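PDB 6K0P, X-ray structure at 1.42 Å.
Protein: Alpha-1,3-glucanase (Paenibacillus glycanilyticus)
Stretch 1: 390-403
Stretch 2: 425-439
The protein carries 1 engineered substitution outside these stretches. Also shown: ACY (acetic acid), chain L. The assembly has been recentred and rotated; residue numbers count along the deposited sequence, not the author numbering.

Stretch 1, residues 390-403: AVYGGSDNLFQNLY
Stretch 2, residues 425-439: LGFGDQDTVIDGATL

The later parts of the two stretches run as parallel strands: the axes of 397-400 and 432-435 approach to 4.8 Å with 10° between their directions. Register is a constant offset of 35, pairing Leu398 with Val433 (CA to CA 4.9 Å) through Tyr403 with Thr438 (CA to CA 4.9 Å). Both chains turn a corner, at Asn401 (phi/psi 59/71) and Gly436 (88/93), and stay paired; contact buries 1008 Å² in total.

Leu402 (m, t; -112/145) loses the most area, 62 Å². Leu402 N donates to Gly436 O at 2.8 Å, and Leu402 O accepts from Thr438 N at 2.9 Å, the alternation expected of parallel strands. Leu402 CB lies 4.0 Å from Ala437 CB on the same face, an apolar contact.

Asp435 (t; -135/105) covers 58 Å². Asp435 N donates to Phe399 O at 2.9 Å and Asp435 O accepts from Asn401 N at 3.1 Å. On the Leu398 face, Gln400 (t, t, chi3 65°) extends so that Gln400 NE2 donates to Asp435 OD2 at 3.0 Å, 160° at the hydrogen. Two residues earlier, Val433 N reaches Asn397 O at 3.0 Å and Val433 O receives Phe399 N at 2.8 Å, while Leu398 CD1 (t, p) meets Val433 CG1 at 3.7 Å.

Thr438 (m; -118/128) covers 57 Å²; Thr438 CB lies 3.8 Å from Tyr403 CD1, on the face shared with Gln400 and Asp435.

Ahead of strands 397-400 and 432-435, Phe427 (m, chi2 -82°) adds a secondary contact: Gly393 CA sits 3.5 Å from the centroid of the Phe427 ring, 7° off its normal, a CH-pi contact. At Gly393 (67/-167) an ideal CB would come within 2.7 Å of Gly426 O. Beside it, Gly394 N donates to Gly426 O at 3.0 Å, and Gly428 N to Gly394 O at 2.9 Å. Ser395 OG (t) then accepts from Gln430 N at 3.0 Å and donates to acetic acid O at 2.7 Å.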

# COMPACT_ATOMS: atom_id res chain seq x y z
N ALA A 390 3.77 -8.41 -2.73
CA ALA A 390 3.95 -9.79 -2.29
C ALA A 390 3.44 -10.75 -3.35
O ALA A 390 2.32 -10.60 -3.84
CB ALA A 390 3.23 -10.05 -0.96
N VAL A 391 4.26 -11.74 -3.68
CA VAL A 391 3.89 -12.76 -4.65
C VAL A 391 4.10 -14.13 -4.01
O VAL A 391 5.22 -14.45 -3.57
CB VAL A 391 4.62 -12.61 -5.99
CG1 VAL A 391 6.13 -12.64 -5.83
CG2 VAL A 391 4.14 -13.66 -7.00
N TYR A 392 3.03 -14.91 -3.92
CA TYR A 392 3.04 -16.22 -3.28
C TYR A 392 2.77 -17.24 -4.37
O TYR A 392 1.62 -17.49 -4.74
CB TYR A 392 1.98 -16.27 -2.18
CG TYR A 392 2.12 -15.18 -1.12
CD1 TYR A 392 2.98 -15.34 -0.04
CD2 TYR A 392 1.38 -14.00 -1.21
CE1 TYR A 392 3.09 -14.35 0.94
CE2 TYR A 392 1.49 -13.02 -0.24
CZ TYR A 392 2.34 -13.19 0.82
OH TYR A 392 2.46 -12.20 1.77
N GLY A 393 3.84 -17.84 -4.91
CA GLY A 393 3.72 -18.79 -6.00
C GLY A 393 3.23 -18.13 -7.28
O GLY A 393 3.22 -16.91 -7.44
N GLY A 394 2.84 -18.98 -8.22
CA GLY A 394 2.32 -18.53 -9.50
C GLY A 394 3.31 -18.81 -10.62
O GLY A 394 4.42 -19.29 -10.39
N SER A 395 2.89 -18.49 -11.84
CA SER A 395 3.73 -18.70 -13.01
C SER A 395 3.43 -17.61 -14.02
O SER A 395 2.27 -17.24 -14.22
CB SER A 395 3.50 -20.10 -13.61
OG SER A 395 4.43 -20.37 -14.65
N ASP A 396 4.49 -17.09 -14.65
CA ASP A 396 4.35 -16.09 -15.72
C ASP A 396 3.60 -14.85 -15.25
O ASP A 396 2.62 -14.42 -15.87
CB ASP A 396 3.72 -16.70 -16.98
CG ASP A 396 3.75 -15.75 -18.16
OD1 ASP A 396 4.73 -14.99 -18.32
OD2 ASP A 396 2.78 -15.76 -18.95
N ASN A 397 4.06 -14.26 -14.16
CA ASN A 397 3.50 -13.02 -13.64
C ASN A 397 4.58 -11.95 -13.60
O ASN A 397 5.73 -12.24 -13.25
CB ASN A 397 2.92 -13.23 -12.25
CG ASN A 397 1.73 -14.15 -12.26
OD1 ASN A 397 0.72 -13.86 -12.90
ND2 ASN A 397 1.84 -15.28 -11.57
N LEU A 398 4.20 -10.72 -13.94
CA LEU A 398 5.14 -9.62 -14.09
C LEU A 398 4.81 -8.52 -13.08
O LEU A 398 3.65 -8.14 -12.94
CB LEU A 398 5.05 -9.05 -15.50
CG LEU A 398 5.88 -7.80 -15.80
CD1 LEU A 398 7.39 -8.08 -15.71
CD2 LEU A 398 5.50 -7.27 -17.18
N PHE A 399 5.84 -8.03 -12.39
CA PHE A 399 5.75 -6.89 -11.49
C PHE A 399 6.80 -5.90 -11.98
O PHE A 399 8.00 -6.15 -11.85
CB PHE A 399 6.04 -7.33 -10.05
CG PHE A 399 5.09 -8.39 -9.55
CD1 PHE A 399 5.24 -9.71 -9.91
CD2 PHE A 399 4.03 -8.04 -8.71
CE1 PHE A 399 4.36 -10.68 -9.45
CE2 PHE A 399 3.15 -9.01 -8.25
CZ PHE A 399 3.31 -10.33 -8.62
N GLN A 400 6.35 -4.78 -12.57
CA GLN A 400 7.24 -3.93 -13.35
C GLN A 400 7.02 -2.47 -13.01
O GLN A 400 5.88 -2.01 -12.93
CB GLN A 400 7.00 -4.16 -14.84
CG GLN A 400 7.93 -3.40 -15.76
CD GLN A 400 7.69 -3.80 -17.20
OE1 GLN A 400 6.62 -3.55 -17.76
NE2 GLN A 400 8.67 -4.46 -17.80
N ASN A 401 8.12 -1.73 -12.85
CA ASN A 401 8.12 -0.30 -12.51
C ASN A 401 7.38 -0.04 -11.20
O ASN A 401 6.29 0.54 -11.16
CB ASN A 401 7.60 0.58 -13.65
CG ASN A 401 7.85 2.04 -13.37
OD1 ASN A 401 8.83 2.38 -12.71
ND2 ASN A 401 6.97 2.91 -13.85
N LEU A 402 8.03 -0.46 -10.12
CA LEU A 402 7.47 -0.40 -8.78
C LEU A 402 8.21 0.62 -7.93
O LEU A 402 9.43 0.77 -8.06
CB LEU A 402 7.60 -1.76 -8.07
CG LEU A 402 7.18 -3.00 -8.85
CD1 LEU A 402 7.48 -4.25 -8.02
CD2 LEU A 402 5.70 -2.90 -9.20
N TYR A 403 7.48 1.29 -7.05
CA TYR A 403 8.10 2.08 -5.99
C TYR A 403 7.50 1.61 -4.67
O TYR A 403 6.28 1.61 -4.50
CB TYR A 403 7.85 3.58 -6.16
CG TYR A 403 8.52 4.36 -5.06
CD1 TYR A 403 9.90 4.54 -5.05
CD2 TYR A 403 7.79 4.87 -4.00
CE1 TYR A 403 10.53 5.23 -4.03
CE2 TYR A 403 8.42 5.57 -2.97
CZ TYR A 403 9.79 5.74 -3.00
OH TYR A 403 10.42 6.43 -1.99
N LEU A 425 0.68 -25.25 -5.52
CA LEU A 425 1.87 -25.88 -6.07
C LEU A 425 3.11 -25.00 -5.98
O LEU A 425 4.18 -25.41 -6.42
CB LEU A 425 1.63 -26.25 -7.54
CG LEU A 425 0.30 -26.98 -7.79
CD1 LEU A 425 -0.07 -26.94 -9.27
CD2 LEU A 425 0.39 -28.41 -7.29
N GLY A 426 2.99 -23.80 -5.40
CA GLY A 426 4.14 -22.91 -5.36
C GLY A 426 4.34 -22.19 -6.69
O GLY A 426 3.39 -21.85 -7.38
N PHE A 427 5.61 -21.95 -7.03
CA PHE A 427 5.92 -21.31 -8.29
C PHE A 427 5.95 -22.34 -9.41
O PHE A 427 6.29 -23.51 -9.20
CB PHE A 427 7.27 -20.57 -8.22
CG PHE A 427 7.20 -19.34 -7.37
CD1 PHE A 427 6.72 -18.16 -7.89
CD2 PHE A 427 7.55 -19.38 -6.02
CE1 PHE A 427 6.63 -17.01 -7.11
CE2 PHE A 427 7.46 -18.23 -5.23
CZ PHE A 427 6.99 -17.05 -5.77
N GLY A 428 5.59 -21.90 -10.61
CA GLY A 428 5.50 -22.76 -11.77
C GLY A 428 6.72 -22.69 -12.67
O GLY A 428 7.82 -22.31 -12.24
N ASP A 429 6.52 -23.04 -13.94
CA ASP A 429 7.63 -23.25 -14.87
C ASP A 429 7.97 -22.02 -15.70
O ASP A 429 8.93 -22.08 -16.49
CB ASP A 429 7.34 -24.44 -15.78
CG ASP A 429 7.50 -25.76 -15.06
OD1 ASP A 429 7.90 -25.76 -13.87
OD2 ASP A 429 7.23 -26.81 -15.68
N GLN A 430 7.24 -20.92 -15.56
CA GLN A 430 7.55 -19.69 -16.26
C GLN A 430 7.86 -18.60 -15.24
O GLN A 430 7.31 -18.61 -14.13
CB GLN A 430 6.41 -19.27 -17.21
CG GLN A 430 6.15 -20.32 -18.30
CD GLN A 430 5.13 -19.89 -19.35
OE1 GLN A 430 4.49 -18.84 -19.23
NE2 GLN A 430 4.97 -20.70 -20.38
N ASP A 431 8.73 -17.68 -15.63
CA ASP A 431 9.30 -16.72 -14.68
C ASP A 431 8.24 -15.86 -13.99
O ASP A 431 7.28 -15.39 -14.61
CB ASP A 431 10.26 -15.78 -15.39
CG ASP A 431 11.66 -16.34 -15.51
OD1 ASP A 431 12.00 -17.30 -14.78
OD2 ASP A 431 12.42 -15.80 -16.33
N THR A 432 8.47 -15.63 -12.70
CA THR A 432 7.88 -14.52 -11.97
C THR A 432 8.94 -13.43 -11.99
O THR A 432 10.07 -13.66 -11.54
CB THR A 432 7.57 -14.96 -10.55
OG1 THR A 432 6.59 -16.01 -10.58
CG2 THR A 432 7.06 -13.78 -9.72
N VAL A 433 8.60 -12.28 -12.56
CA VAL A 433 9.58 -11.25 -12.89
C VAL A 433 9.31 -10.00 -12.07
O VAL A 433 8.18 -9.49 -12.05
CB VAL A 433 9.55 -10.91 -14.39
CG1 VAL A 433 10.54 -9.78 -14.70
CG2 VAL A 433 9.83 -12.15 -15.23
N ILE A 434 10.34 -9.52 -11.40
CA ILE A 434 10.36 -8.19 -10.80
C ILE A 434 11.34 -7.38 -11.64
O ILE A 434 12.53 -7.70 -11.70
CB ILE A 434 10.79 -8.23 -9.32
CG1 ILE A 434 9.67 -8.82 -8.44
CG2 ILE A 434 11.15 -6.83 -8.84
CD1 ILE A 434 9.46 -10.31 -8.54
N ASP A 435 10.85 -6.37 -12.35
CA ASP A 435 11.65 -5.64 -13.33
C ASP A 435 11.45 -4.15 -13.15
O ASP A 435 10.42 -3.61 -13.56
CB ASP A 435 11.27 -6.06 -14.75
CG ASP A 435 11.97 -5.23 -15.82
OD1 ASP A 435 12.99 -4.58 -15.53
OD2 ASP A 435 11.47 -5.21 -16.96
N GLY A 436 12.44 -3.48 -12.57
CA GLY A 436 12.35 -2.04 -12.38
C GLY A 436 11.66 -1.70 -11.08
O GLY A 436 10.43 -1.64 -11.02
N ALA A 437 12.43 -1.52 -10.02
CA ALA A 437 11.83 -1.24 -8.73
C ALA A 437 12.78 -0.38 -7.91
O ALA A 437 14.00 -0.57 -7.95
CB ALA A 437 11.52 -2.53 -7.97
N THR A 438 12.22 0.58 -7.19
CA THR A 438 12.98 1.33 -6.19
C THR A 438 12.33 1.07 -4.85
O THR A 438 11.11 1.20 -4.72
CB THR A 438 12.99 2.83 -6.50
OG1 THR A 438 13.59 3.02 -7.79
CG2 THR A 438 13.79 3.59 -5.45
N LEU A 439 13.13 0.65 -3.86
CA LEU A 439 12.63 0.31 -2.53
C LEU A 439 13.42 1.13 -1.53
O LEU A 439 14.63 0.92 -1.36
CB LEU A 439 12.80 -1.19 -2.25
CG LEU A 439 12.11 -2.13 -3.24
CD1 LEU A 439 12.52 -3.57 -2.96
CD2 LEU A 439 10.59 -1.99 -3.20
C ACY L . 3.43 -23.46 -15.83
O ACY L . 3.38 -22.25 -16.27
OXT ACY L . 4.13 -23.86 -14.92
CH3 ACY L . 2.48 -24.41 -16.60
O HOH W 1 3.98 -15.60 -9.84
O HOH W 2 7.15 -14.23 -17.21